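Local coordinates for receptor-like protein kinase ANXUR1 (Arabidopsis thaliana, PDB 6FIG) that probably acts as a cell-surface receptor kinase in plant reproduction, carrying a tandem malectin-like ectodomain outside the membrane, at residues H285-F299 and P314-M328. Residues are numbered along the deposited sequence; the frame is centred on the assembly and turned at random.
Sequences HFCEFQLSKINQKVF and PADIIGWTGEKGIPM
Ala315 CB sits over one face of the Phe299 ring, 3.8 Å from its centroid, as a CH-pi contact, while Phe286 CE1 from its own segment meets that ring at the edge. Met328 CE lies over one face of the Trp320 indole, with the backbone N of Asp316 above the opposite one, and Phe286 meets the same indole obliquely, the planes at 42°. These rings gather in a malectin-like domain where a short helix, 317-321, set in a connection, packs against residues from the strand ends: a single antiparallel bridge, Phe299 with Ala315, comes just before the helix in the chain, and the pairing of strands 278-287 and 327-336 at Phe286 and Met328 after it. Ile317 lays CG1 and CD1 against CB and CD1 of Phe286, and Ile318 CD1 packs on Glu288 CB.

With chi2 at 58°, the Glu288 chain bends, and its carboxylate is gripped from several directions. OE1 offers its syn lone pair to Lys297 NZ in a salt bridge, the lysine also bonding Ser363, whereas OE2 accepts from Gln290 N and Leu291 N. A water donates to OE1 and in turn accepts a weak bond from Ile318 N. At the helix start Asp316 is the N-cap: OD1 takes Gly319 N at 3.0 Å, from above the carboxylate plane. Its second oxygen reaches across to the loop, where the syn lone pair of Asp316 OD2 receives Asn295 N at 2.8 Å.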
ATOM      1  N   HIS A 285       7.043  13.498 -19.346  1.00 17.73           N
ATOM      2  CA  HIS A 285       8.035  12.866 -18.496  1.00 18.27           C
ATOM      3  C   HIS A 285       9.269  12.512 -19.332  1.00 18.31           C
ATOM      4  O   HIS A 285       9.137  11.892 -20.397  1.00 18.90           O
ATOM      5  CB  HIS A 285       7.467  11.578 -17.893  1.00 18.36           C
ATOM      6  CG  HIS A 285       6.359  11.800 -16.918  1.00 18.60           C
ATOM      7  ND1 HIS A 285       6.580  11.947 -15.566  1.00 19.12           N
ATOM      8  CD2 HIS A 285       5.029  11.901 -17.103  1.00 18.71           C
ATOM      9  CE1 HIS A 285       5.418  12.117 -14.961  1.00 18.95           C
ATOM     10  NE2 HIS A 285       4.461  12.083 -15.865  1.00 18.62           N
ATOM     11  N   PHE A 286      10.438  12.869 -18.809  1.00 18.74           N
ATOM     12  CA  PHE A 286      11.704  12.628 -19.521  1.00 19.66           C
ATOM     13  C   PHE A 286      12.740  11.993 -18.626  1.00 20.25           C
ATOM     14  O   PHE A 286      12.810  12.297 -17.446  1.00 20.56           O
ATOM     15  CB  PHE A 286      12.301  13.928 -20.042  1.00 19.62           C
ATOM     16  CG  PHE A 286      11.435  14.681 -20.993  1.00 19.31           C
ATOM     17  CD1 PHE A 286      11.380  14.341 -22.347  1.00 19.61           C
ATOM     18  CD2 PHE A 286      10.741  15.824 -20.566  1.00 19.50           C
ATOM     19  CE1 PHE A 286      10.625  15.091 -23.234  1.00 19.37           C
ATOM     20  CE2 PHE A 286       9.986  16.560 -21.452  1.00 19.27           C
ATOM     21  CZ  PHE A 286       9.933  16.210 -22.789  1.00 19.40           C
ATOM     22  N   CYS A 287      13.607  11.164 -19.207  1.00 21.29           N
ATOM     23  CA  CYS A 287      14.781  10.677 -18.514  1.00 22.12           C
ATOM     24  C   CYS A 287      15.713  10.178 -19.608  1.00 22.62           C
ATOM     25  O   CYS A 287      15.330   9.319 -20.409  1.00 22.34           O
ATOM     26  CB  CYS A 287      14.457   9.551 -17.532  1.00 22.81           C
ATOM     27  SG  CYS A 287      15.895   8.917 -16.625  1.00 25.38           S
ATOM     28  N   GLU A 288      16.907  10.738 -19.642  1.00 23.33           N
ATOM     29  CA  GLU A 288      17.890  10.346 -20.638  1.00 24.31           C
ATOM     30  C   GLU A 288      18.658   9.157 -20.105  1.00 25.07           C
ATOM     31  O   GLU A 288      19.363   9.282 -19.113  1.00 26.51           O
ATOM     32  CB  GLU A 288      18.863  11.491 -20.943  1.00 24.37           C
ATOM     33  CG  GLU A 288      19.949  11.154 -21.983  1.00 25.49           C
ATOM     34  CD  GLU A 288      19.343  10.719 -23.282  1.00 25.78           C
ATOM     35  OE1 GLU A 288      18.691  11.565 -23.922  1.00 26.75           O
ATOM     36  OE2 GLU A 288      19.488   9.532 -23.657  1.00 27.19           O
ATOM     37  N   PHE A 289      18.520   8.005 -20.747  1.00 26.22           N
ATOM     38  CA  PHE A 289      19.236   6.803 -20.309  1.00 27.89           C
ATOM     39  C   PHE A 289      20.238   6.242 -21.324  1.00 30.41           C
ATOM     40  O   PHE A 289      20.861   5.212 -21.070  1.00 32.32           O
ATOM     41  CB  PHE A 289      18.264   5.720 -19.808  1.00 27.91           C
ATOM     42  CG  PHE A 289      17.212   5.318 -20.800  1.00 27.14           C
ATOM     43  CD1 PHE A 289      15.878   5.676 -20.600  1.00 26.41           C
ATOM     44  CD2 PHE A 289      17.535   4.547 -21.920  1.00 28.04           C
ATOM     45  CE1 PHE A 289      14.898   5.305 -21.502  1.00 25.93           C
ATOM     46  CE2 PHE A 289      16.558   4.182 -22.829  1.00 28.18           C
ATOM     47  CZ  PHE A 289      15.234   4.550 -22.614  1.00 27.09           C
ATOM     48  N   GLN A 290      20.435   6.935 -22.441  1.00 31.30           N
ATOM     49  CA  GLN A 290      21.455   6.523 -23.426  1.00 34.25           C
ATOM     50  C   GLN A 290      22.612   7.496 -23.527  1.00 33.60           C
ATOM     51  O   GLN A 290      23.776   7.100 -23.455  1.00 35.20           O
ATOM     52  CB  GLN A 290      20.802   6.334 -24.779  1.00 37.33           C
ATOM     53  CG  GLN A 290      19.812   5.187 -24.769  1.00 41.02           C
ATOM     54  CD  GLN A 290      19.398   4.776 -26.158  1.00 43.93           C
ATOM     55  OE1 GLN A 290      18.942   5.605 -26.951  1.00 46.20           O
ATOM     56  NE2 GLN A 290      19.530   3.488 -26.455  1.00 47.78           N
ATOM     57  N   LEU A 291      22.284   8.755 -23.731  1.00 31.04           N
ATOM     58  CA  LEU A 291      23.254   9.827 -23.907  1.00 30.93           C
ATOM     59  C   LEU A 291      23.709  10.354 -22.571  1.00 30.94           C
ATOM     60  O   LEU A 291      23.156   9.990 -21.528  1.00 30.53           O
ATOM     61  CB  LEU A 291      22.640  10.949 -24.748  1.00 30.08           C
ATOM     62  CG  LEU A 291      22.133  10.490 -26.116  1.00 30.85           C
ATOM     63  CD1 LEU A 291      21.273  11.567 -26.759  1.00 30.36           C
ATOM     64  CD2 LEU A 291      23.318  10.113 -26.995  1.00 32.81           C
ATOM     65  N   SER A 292      24.739  11.190 -22.585  1.00 31.22           N
ATOM     66  CA  SER A 292      25.341  11.647 -21.329  1.00 31.63           C
ATOM     67  C   SER A 292      25.657  13.121 -21.210  1.00 31.11           C
ATOM     68  O   SER A 292      26.012  13.565 -20.119  1.00 31.13           O
ATOM     69  CB  SER A 292      26.603  10.838 -21.030  1.00 34.44           C
ATOM     70  OG  SER A 292      27.571  11.078 -22.011  1.00 36.07           O
ATOM     71  N   LYS A 293      25.560  13.882 -22.299  1.00 30.12           N
ATOM     72  CA  LYS A 293      25.975  15.284 -22.275  1.00 30.01           C
ATOM     73  C   LYS A 293      24.914  16.189 -22.863  1.00 28.18           C
ATOM     74  O   LYS A 293      24.083  15.776 -23.665  1.00 26.60           O
ATOM     75  CB  LYS A 293      27.264  15.479 -23.064  1.00 32.31           C
ATOM     76  CG  LYS A 293      28.474  14.720 -22.538  1.00 34.99           C
ATOM     77  CD  LYS A 293      29.676  14.921 -23.457  1.00 37.42           C
ATOM     78  CE  LYS A 293      29.528  14.102 -24.747  1.00 39.29           C
ATOM     79  NZ  LYS A 293      30.684  14.208 -25.681  1.00 42.39           N
ATOM     80  N   ILE A 294      24.993  17.442 -22.459  1.00 27.56           N
ATOM     81  CA  ILE A 294      24.198  18.488 -23.041  1.00 26.92           C
ATOM     82  C   ILE A 294      24.516  18.601 -24.542  1.00 26.34           C
ATOM     83  O   ILE A 294      25.651  18.341 -24.996  1.00 27.33           O
ATOM     84  CB  ILE A 294      24.471  19.821 -22.322  1.00 27.78           C
ATOM     85  CG1 ILE A 294      23.443  20.866 -22.709  1.00 27.53           C
ATOM     86  CG2 ILE A 294      25.890  20.331 -22.585  1.00 29.14           C
ATOM     87  CD1 ILE A 294      23.524  22.100 -21.835  1.00 28.74           C
ATOM     88  N   ASN A 295      23.491  18.976 -25.298  1.00 25.39           N
ATOM     89  CA  ASN A 295      23.622  19.250 -26.734  1.00 26.08           C
ATOM     90  C   ASN A 295      23.936  18.018 -27.572  1.00 26.44           C
ATOM     91  O   ASN A 295      24.474  18.123 -28.672  1.00 27.28           O
ATOM     92  CB  ASN A 295      24.629  20.368 -27.034  1.00 27.32           C
ATOM     93  CG  ASN A 295      24.311  21.098 -28.326  1.00 28.07           C
ATOM     94  OD1 ASN A 295      23.150  21.228 -28.696  1.00 28.38           O
ATOM     95  ND2 ASN A 295      25.347  21.577 -29.023  1.00 29.12           N
ATOM     96  N   GLN A 296      23.561  16.851 -27.067  1.00 26.21           N
ATOM     97  CA  GLN A 296      23.572  15.647 -27.848  1.00 26.85           C
ATOM     98  C   GLN A 296      22.262  15.424 -28.555  1.00 26.67           C
ATOM     99  O   GLN A 296      22.263  15.067 -29.716  1.00 26.61           O
ATOM    100  CB  GLN A 296      23.961  14.448 -26.997  1.00 27.19           C
ATOM    101  CG  GLN A 296      25.441  14.451 -26.634  1.00 28.41           C
ATOM    102  CD  GLN A 296      25.858  13.159 -25.988  1.00 29.74           C
ATOM    103  OE1 GLN A 296      25.377  12.849 -24.909  1.00 29.14           O
ATOM    104  NE2 GLN A 296      26.752  12.397 -26.641  1.00 31.14           N
ATOM    105  N   LYS A 297      21.147  15.609 -27.844  1.00 25.99           N
ATOM    106  CA  LYS A 297      19.802  15.477 -28.410  1.00 26.24           C
ATOM    107  C   LYS A 297      18.994  16.690 -27.984  1.00 25.36           C
ATOM    108  O   LYS A 297      18.858  16.958 -26.789  1.00 25.32           O
ATOM    109  CB  LYS A 297      19.139  14.197 -27.949  1.00 26.99           C
ATOM    110  CG  LYS A 297      17.688  14.034 -28.388  1.00 28.29           C
ATOM    111  CD  LYS A 297      17.142  12.660 -28.015  1.00 30.33           C
ATOM    112  CE  LYS A 297      17.038  12.466 -26.510  1.00 31.98           C
ATOM    113  NZ  LYS A 297      16.957  11.033 -26.167  1.00 33.74           N
ATOM    114  N   VAL A 298      18.497  17.411 -28.975  1.00 24.37           N
ATOM    115  CA  VAL A 298      17.863  18.706 -28.776  1.00 23.53           C
ATOM    116  C   VAL A 298      16.692  18.763 -29.736  1.00 22.94           C
ATOM    117  O   VAL A 298      16.851  18.508 -30.930  1.00 23.11           O
ATOM    118  CB  VAL A 298      18.875  19.835 -29.044  1.00 25.04           C
ATOM    119  CG1 VAL A 298      18.268  21.187 -28.827  1.00 25.80           C
ATOM    120  CG2 VAL A 298      20.110  19.669 -28.165  1.00 25.41           C
ATOM    121  N   PHE A 299      15.505  19.077 -29.219  1.00 21.73           N
ATOM    122  CA  PHE A 299      14.293  18.907 -30.012  1.00 22.11           C
ATOM    123  C   PHE A 299      13.215  19.916 -29.720  1.00 22.21           C
ATOM    124  O   PHE A 299      13.116  20.439 -28.593  1.00 22.00           O
ATOM    125  CB  PHE A 299      13.748  17.473 -29.903  1.00 22.04           C
ATOM    126  CG  PHE A 299      13.523  16.978 -28.505  1.00 21.27           C
ATOM    127  CD1 PHE A 299      14.555  16.472 -27.750  1.00 21.25           C
ATOM    128  CD2 PHE A 299      12.221  16.922 -27.985  1.00 21.01           C
ATOM    129  CE1 PHE A 299      14.333  15.980 -26.478  1.00 21.28           C
ATOM    130  CE2 PHE A 299      12.005  16.426 -26.718  1.00 20.48           C
ATOM    131  CZ  PHE A 299      13.069  15.952 -25.966  1.00 20.48           C
ATOM    132  N   PRO A 314      14.886  25.038 -27.342  1.00 26.90           N
ATOM    133  CA  PRO A 314      14.374  23.677 -27.544  1.00 25.32           C
ATOM    134  C   PRO A 314      14.577  22.806 -26.291  1.00 24.01           C
ATOM    135  O   PRO A 314      15.310  23.183 -25.378  1.00 24.92           O
ATOM    136  CB  PRO A 314      15.206  23.158 -28.723  1.00 25.88           C
ATOM    137  CG  PRO A 314      16.491  23.898 -28.605  1.00 26.73           C
ATOM    138  CD  PRO A 314      16.166  25.243 -28.030  1.00 27.52           C
ATOM    139  N   ALA A 315      13.935  21.653 -26.272  1.00 22.51           N
ATOM    140  CA  ALA A 315      14.078  20.675 -25.203  1.00 22.14           C
ATOM    141  C   ALA A 315      15.422  19.985 -25.333  1.00 22.47           C
ATOM    142  O   ALA A 315      15.860  19.640 -26.430  1.00 23.10           O
ATOM    143  CB  ALA A 315      12.973  19.650 -25.291  1.00 21.66           C
ATOM    144  N   ASP A 316      16.085  19.793 -24.199  1.00 22.15           N
ATOM    145  CA  ASP A 316      17.323  19.015 -24.135  1.00 22.49           C
ATOM    146  C   ASP A 316      17.261  18.380 -22.754  1.00 22.01           C
ATOM    147  O   ASP A 316      17.349  19.093 -21.753  1.00 21.96           O
ATOM    148  CB  ASP A 316      18.540  19.930 -24.324  1.00 23.54           C
ATOM    149  CG  ASP A 316      19.876  19.194 -24.226  1.00 24.13           C
ATOM    150  OD1 ASP A 316      19.935  18.061 -23.651  1.00 24.08           O
ATOM    151  OD2 ASP A 316      20.882  19.782 -24.694  1.00 25.33           O
ATOM    152  N   ILE A 317      17.072  17.062 -22.691  1.00 21.34           N
ATOM    153  CA  ILE A 317      16.853  16.405 -21.400  1.00 21.12           C
ATOM    154  C   ILE A 317      18.046  16.583 -20.443  1.00 22.35           C
ATOM    155  O   ILE A 317      17.869  17.018 -19.294  1.00 22.43           O
ATOM    156  CB  ILE A 317      16.482  14.914 -21.531  1.00 21.54           C
ATOM    157  CG1 ILE A 317      15.254  14.738 -22.408  1.00 21.51           C
ATOM    158  CG2 ILE A 317      16.224  14.314 -20.138  1.00 21.60           C
ATOM    159  CD1 ILE A 317      15.065  13.316 -22.911  1.00 22.65           C
ATOM    160  N   ILE A 318      19.253  16.264 -20.901  1.00 23.26           N
ATOM    161  CA  ILE A 318      20.448  16.496 -20.091  1.00 24.72           C
ATOM    162  C   ILE A 318      20.651  17.986 -19.813  1.00 24.84           C
ATOM    163  O   ILE A 318      21.094  18.369 -18.726  1.00 25.73           O
ATOM    164  CB  ILE A 318      21.721  15.924 -20.740  1.00 26.81           C
ATOM    165  CG1 ILE A 318      21.618  14.410 -20.949  1.00 29.07           C
ATOM    166  CG2 ILE A 318      22.941  16.224 -19.880  1.00 27.84           C
ATOM    167  CD1 ILE A 318      21.770  13.589 -19.711  1.00 30.83           C
ATOM    168  N   GLY A 319      20.315  18.827 -20.783  1.00 24.33           N
ATOM    169  CA  GLY A 319      20.303  20.278 -20.576  1.00 25.19           C
ATOM    170  C   GLY A 319      19.483  20.679 -19.364  1.00 25.81           C
ATOM    171  O   GLY A 319      19.896  21.530 -18.589  1.00 27.71           O
ATOM    172  N   TRP A 320      18.318  20.057 -19.215  1.00 24.40           N
ATOM    173  CA  TRP A 320      17.447  20.258 -18.073  1.00 25.29           C
ATOM    174  C   TRP A 320      17.877  19.547 -16.800  1.00 25.43           C
ATOM    175  O   TRP A 320      17.866  20.159 -15.734  1.00 26.92           O
ATOM    176  CB  TRP A 320      16.040  19.778 -18.415  1.00 25.05           C
ATOM    177  CG  TRP A 320      15.188  20.765 -19.129  1.00 26.87           C
ATOM    178  CD1 TRP A 320      15.135  22.108 -18.937  1.00 29.20           C
ATOM    179  CD2 TRP A 320      14.172  20.448 -20.075  1.00 25.84           C
ATOM    180  NE1 TRP A 320      14.148  22.659 -19.733  1.00 30.63           N
ATOM    181  CE2 TRP A 320      13.541  21.653 -20.435  1.00 28.02           C
ATOM    182  CE3 TRP A 320      13.746  19.265 -20.658  1.00 25.23           C
ATOM    183  CZ2 TRP A 320      12.515  21.704 -21.387  1.00 27.59           C
ATOM    184  CZ3 TRP A 320      12.713  19.310 -21.573  1.00 25.60           C
ATOM    185  CH2 TRP A 320      12.111  20.518 -21.923  1.00 26.35           C
ATOM    186  N   THR A 321      18.253  18.269 -16.881  1.00 24.91           N
ATOM    187  CA  THR A 321      18.510  17.479 -15.649  1.00 25.55           C
ATOM    188  C   THR A 321      19.935  17.550 -15.133  1.00 27.56           C
ATOM    189  O   THR A 321      20.171  17.331 -13.938  1.00 29.43           O
ATOM    190  CB  THR A 321      18.161  16.001 -15.840  1.00 24.74           C
ATOM    191  OG1 THR A 321      19.048  15.423 -16.800  1.00 25.17           O
ATOM    192  CG2 THR A 321      16.748  15.845 -16.306  1.00 23.79           C
ATOM    193  N   GLY A 322      20.885  17.794 -16.026  1.00 27.68           N
ATOM    194  CA  GLY A 322      22.296  17.811 -15.693  1.00 28.93           C
ATOM    195  C   GLY A 322      22.991  16.465 -15.778  1.00 29.79           C
ATOM    196  O   GLY A 322      24.200  16.440 -15.772  1.00 31.38           O
ATOM    197  N   GLU A 323      22.267  15.347 -15.869  1.00 29.50           N
ATOM    198  CA  GLU A 323      22.903  14.032 -15.852  1.00 31.48           C
ATOM    199  C   GLU A 323      22.007  12.935 -16.410  1.00 30.05           C
ATOM    200  O   GLU A 323      20.784  12.934 -16.227  1.00 28.26           O
ATOM    201  CB  GLU A 323      23.329  13.641 -14.418  1.00 34.62           C
ATOM    202  CG  GLU A 323      24.391  12.542 -14.344  1.00 37.97           C
ATOM    203  CD  GLU A 323      24.731  12.096 -12.923  1.00 41.90           C
ATOM    204  OE1 GLU A 323      24.288  12.718 -11.926  1.00 43.53           O
ATOM    205  OE2 GLU A 323      25.440  11.078 -12.806  1.00 46.47           O
ATOM    206  N   LYS A 324      22.646  11.977 -17.065  1.00 29.97           N
ATOM    207  CA  LYS A 324      22.011  10.719 -17.436  1.00 30.07           C
ATOM    208  C   LYS A 324      21.366  10.075 -16.217  1.00 29.13           C
ATOM    209  O   LYS A 324      21.950  10.052 -15.135  1.00 29.99           O
ATOM    210  CB  LYS A 324      23.085   9.780 -17.994  1.00 32.16           C
ATOM    211  CG  LYS A 324      22.602   8.475 -18.586  1.00 33.83           C
ATOM    212  CD  LYS A 324      23.819   7.612 -18.868  1.00 37.05           C
ATOM    213  CE  LYS A 324      23.531   6.529 -19.876  1.00 38.93           C
ATOM    214  NZ  LYS A 324      24.822   5.893 -20.255  1.00 41.34           N
ATOM    215  N   GLY A 325      20.158   9.559 -16.400  1.00 28.02           N
ATOM    216  CA  GLY A 325      19.469   8.812 -15.359  1.00 28.18           C
ATOM    217  C   GLY A 325      18.640   9.621 -14.386  1.00 27.67           C
ATOM    218  O   GLY A 325      17.949   9.024 -13.572  1.00 28.67           O
ATOM    219  N   ILE A 326      18.658  10.948 -14.470  1.00 26.04           N
ATOM    220  CA  ILE A 326      17.805  11.788 -13.601  1.00 25.87           C
ATOM    221  C   ILE A 326      16.473  12.010 -14.316  1.00 24.43           C
ATOM    222  O   ILE A 326      16.457  12.509 -15.445  1.00 24.01           O
ATOM    223  CB  ILE A 326      18.479  13.139 -13.256  1.00 26.14           C
ATOM    224  CG1 ILE A 326      19.738  12.908 -12.415  1.00 28.29           C
ATOM    225  CG2 ILE A 326      17.527  14.077 -12.527  1.00 25.93           C
ATOM    226  CD1 ILE A 326      20.566  14.142 -12.154  1.00 29.59           C
ATOM    227  N   PRO A 327      15.349  11.635 -13.676  1.00 23.45           N
ATOM    228  CA  PRO A 327      14.043  11.821 -14.268  1.00 22.75           C
ATOM    229  C   PRO A 327      13.548  13.247 -14.034  1.00 22.20           C
ATOM    230  O   PRO A 327      14.003  13.942 -13.120  1.00 23.33           O
ATOM    231  CB  PRO A 327      13.170  10.826 -13.496  1.00 22.73           C
ATOM    232  CG  PRO A 327      13.770  10.839 -12.127  1.00 23.59           C
ATOM    233  CD  PRO A 327      15.254  11.024 -12.335  1.00 24.70           C
ATOM    234  N   MET A 328      12.585  13.659 -14.845  1.00 21.18           N
ATOM    235  CA  MET A 328      11.960  14.966 -14.695  1.00 21.67           C
ATOM    236  C   MET A 328      10.640  14.962 -15.418  1.00 20.34           C
ATOM    237  O   MET A 328      10.310  14.043 -16.176  1.00 19.93           O
ATOM    238  CB  MET A 328      12.845  16.060 -15.297  1.00 22.65           C
ATOM    239  CG  MET A 328      13.086  15.851 -16.776  1.00 22.95           C
ATOM    240  SD  MET A 328      13.693  17.308 -17.665  1.00 25.04           S
ATOM    241  CE  MET A 328      12.227  18.324 -17.678  1.00 24.83           C
TER
HETATM  242  O   HOH W   1      18.201  12.610 -17.479  1.00 24.80           O
HETATM  243  O   HOH W   2      19.563  14.267 -23.542  1.00 25.02           O
HETATM  244  O   HOH W   3      25.401  12.453 -17.759  1.00 27.98           O
HETATM  245  O   HOH W   4      21.494  16.044 -24.750  1.00 23.69           O
HETATM  246  O   HOH W   5      17.568  15.424 -24.942  1.00 23.76           O